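PDB 3ALJ: 2-methyl-3-hydroxypyridine-5-carboxylic acid oxygenase from Mesorhizobium loti, which probably uses its bound FAD, reduced in this crystal, to oxygenate and open the pyridine ring of 2-methyl-3-hydroxypyridine-5-carboxylic acid. Local coordinates for residues V162-S165 and K169-R172. Residues are numbered along the deposited sequence; the frame is centred on the assembly and turned at random.
Sequences VRDS and KQDR
R163 and D164, in the short helix 161-166, face Q170 and R172, at the start of the long strand 170-185; no backbone bond joins the two segments, whose closest CA atoms, those of D164 and K169, are 9.3 Å apart, and side chains and one water connect them. Q170 and R172, two apart on an extended strand, both send their side chains toward the helix. R163 grips D164 side-on in a salt bridge with two hydrogen bonds, NE to D164 OD1 at 2.9 Å and NH2 to D164 OD2 at 3.0 Å; D164 lies in the guanidinium plane, but the N-H groups meet its oxygens from above the carboxylate plane. D164 OD1 also accepts from Q170 NE2 at 3.1 Å, nearly along the C-O axis. The two carboxylate oxygens thus serve R163, Q170 and a water. The glutamine amide suits this place because NE2 also donates to F168 O, while OE1 and D164 OD2 take hydrogens from that water, which accepts from R172 NH1. R163 NH2 and R172 NH1, two donors, lie 3.5 Å apart beside the D164 carboxylate, and R172 NE has a salt bridge to E271. A guanidinium offers several N-H groups, and a chain bent at chi3 lets R163 also reach V158 O and A289 O; a leucine here would probably leave both carbonyls and the D164 carboxylate without these donors. Strand 267-275, antiparallel to 170-185, packs T273 and L275 against R163.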
ATOM      1  N   VAL A 162     -14.676  12.212  -2.706  1.00  9.17           N
ATOM      2  CA  VAL A 162     -15.878  11.449  -2.779  1.00  9.61           C
ATOM      3  C   VAL A 162     -16.426  11.242  -1.348  1.00 10.28           C
ATOM      4  O   VAL A 162     -17.641  11.448  -1.103  1.00 11.70           O
ATOM      5  CB  VAL A 162     -15.608  10.106  -3.539  1.00  9.43           C
ATOM      6  CG1 VAL A 162     -16.805   9.104  -3.418  1.00 10.74           C
ATOM      7  CG2 VAL A 162     -15.174  10.372  -5.021  1.00 10.30           C
ATOM      8  N   ARG A 163     -15.574  10.850  -0.387  1.00 10.24           N
ATOM      9  CA  ARG A 163     -16.000  10.694   0.962  1.00  9.47           C
ATOM     10  C   ARG A 163     -16.427  12.018   1.598  1.00 10.00           C
ATOM     11  O   ARG A 163     -17.565  12.091   2.113  1.00 10.18           O
ATOM     12  CB  ARG A 163     -14.780  10.195   1.740  1.00  8.88           C
ATOM     13  CG  ARG A 163     -15.046  10.021   3.272  1.00  7.84           C
ATOM     14  CD  ARG A 163     -13.757   9.787   4.013  1.00  8.02           C
ATOM     15  NE  ARG A 163     -12.866  10.940   3.925  1.00  9.63           N
ATOM     16  CZ  ARG A 163     -11.558  10.916   3.859  1.00  8.47           C
ATOM     17  NH1 ARG A 163     -10.848   9.808   3.830  1.00  8.77           N
ATOM     18  NH2 ARG A 163     -10.934  12.090   3.857  1.00 10.00           N
ATOM     19  N   ASP A 164     -15.594  13.050   1.459  1.00  9.45           N
ATOM     20  CA  ASP A 164     -15.930  14.231   2.277  1.00 10.84           C
ATOM     21  C   ASP A 164     -17.040  15.062   1.654  1.00 11.74           C
ATOM     22  O   ASP A 164     -17.692  15.833   2.424  1.00 13.70           O
ATOM     23  CB  ASP A 164     -14.672  15.017   2.492  1.00 10.63           C
ATOM     24  CG  ASP A 164     -13.705  14.282   3.523  1.00  9.36           C
ATOM     25  OD1 ASP A 164     -14.203  13.431   4.298  1.00 10.48           O
ATOM     26  OD2 ASP A 164     -12.548  14.645   3.539  1.00 12.65           O
ATOM     27  N   SER A 165     -17.284  14.941   0.363  1.00 10.82           N
ATOM     28  CA  SER A 165     -18.505  15.679  -0.185  1.00 10.99           C
ATOM     29  C   SER A 165     -19.767  15.120   0.288  1.00 14.15           C
ATOM     30  O   SER A 165     -20.753  15.880   0.475  1.00 16.96           O
ATOM     31  CB  SER A 165     -18.504  15.624  -1.726  1.00 11.29           C
ATOM     32  OG  SER A 165     -18.619  14.285  -2.218  1.00 12.60           O
ATOM     33  N   LYS A 169     -18.765  10.110   9.014  1.00 13.27           N
ATOM     34  CA  LYS A 169     -18.225  10.286  10.354  1.00 12.68           C
ATOM     35  C   LYS A 169     -16.885   9.476  10.352  1.00 13.57           C
ATOM     36  O   LYS A 169     -16.818   8.314   9.947  1.00 13.45           O
ATOM     37  CB  LYS A 169     -19.262   9.655  11.371  1.00 14.64           C
ATOM     38  CG  LYS A 169     -18.844   9.737  12.803  1.00 14.51           C
ATOM     39  CD  LYS A 169     -20.083   9.161  13.643  1.00 19.41           C
ATOM     40  CE  LYS A 169     -19.770   8.928  15.153  1.00 25.52           C
ATOM     41  NZ  LYS A 169     -18.816   7.759  15.364  1.00 22.80           N
ATOM     42  N   GLN A 170     -15.905  10.097  10.945  1.00 10.92           N
ATOM     43  CA  GLN A 170     -14.501   9.560  10.776  1.00 11.28           C
ATOM     44  C   GLN A 170     -13.600  10.095  11.876  1.00 10.69           C
ATOM     45  O   GLN A 170     -13.820  11.189  12.448  1.00 11.35           O
ATOM     46  CB  GLN A 170     -13.976  10.040   9.430  1.00 13.56           C
ATOM     47  CG  GLN A 170     -13.841  11.587   9.349  1.00 13.88           C
ATOM     48  CD  GLN A 170     -13.482  12.111   7.963  1.00 16.08           C
ATOM     49  OE1 GLN A 170     -12.357  12.504   7.735  1.00 22.01           O
ATOM     50  NE2 GLN A 170     -14.390  11.982   7.064  1.00 15.29           N
ATOM     51  N   ASP A 171     -12.516   9.341  12.070  1.00  9.81           N
ATOM     52  CA  ASP A 171     -11.315   9.903  12.728  1.00 12.24           C
ATOM     53  C   ASP A 171     -10.121   9.840  11.773  1.00 10.06           C
ATOM     54  O   ASP A 171      -9.891   8.738  11.191  1.00 11.99           O
ATOM     55  CB  ASP A 171     -10.939   9.191  14.029  1.00 13.69           C
ATOM     56  CG  ASP A 171     -11.939   9.472  15.153  1.00 13.10           C
ATOM     57  OD1 ASP A 171     -12.272  10.678  15.455  1.00 16.24           O
ATOM     58  OD2 ASP A 171     -12.383   8.471  15.785  1.00 14.13           O
ATOM     59  N   ARG A 172      -9.521  10.977  11.547  1.00 12.49           N
ATOM     60  CA  ARG A 172      -8.355  11.063  10.639  1.00 10.98           C
ATOM     61  C   ARG A 172      -7.241  11.587  11.495  1.00 14.30           C
ATOM     62  O   ARG A 172      -7.407  12.495  12.339  1.00 17.42           O
ATOM     63  CB  ARG A 172      -8.791  11.906   9.450  1.00 12.28           C
ATOM     64  CG  ARG A 172      -7.749  12.120   8.360  1.00 14.57           C
ATOM     65  CD  ARG A 172      -8.405  12.714   7.066  1.00 13.45           C
ATOM     66  NE  ARG A 172      -7.308  12.968   6.249  1.00 17.25           N
ATOM     67  CZ  ARG A 172      -7.364  13.750   5.229  1.00 16.38           C
ATOM     68  NH1 ARG A 172      -8.580  14.385   5.011  1.00 16.57           N
ATOM     69  NH2 ARG A 172      -6.339  14.012   4.496  1.00 20.86           N
TER
HETATM   70  O   HOH W   1     -11.394  14.657   6.090  1.00 15.92           O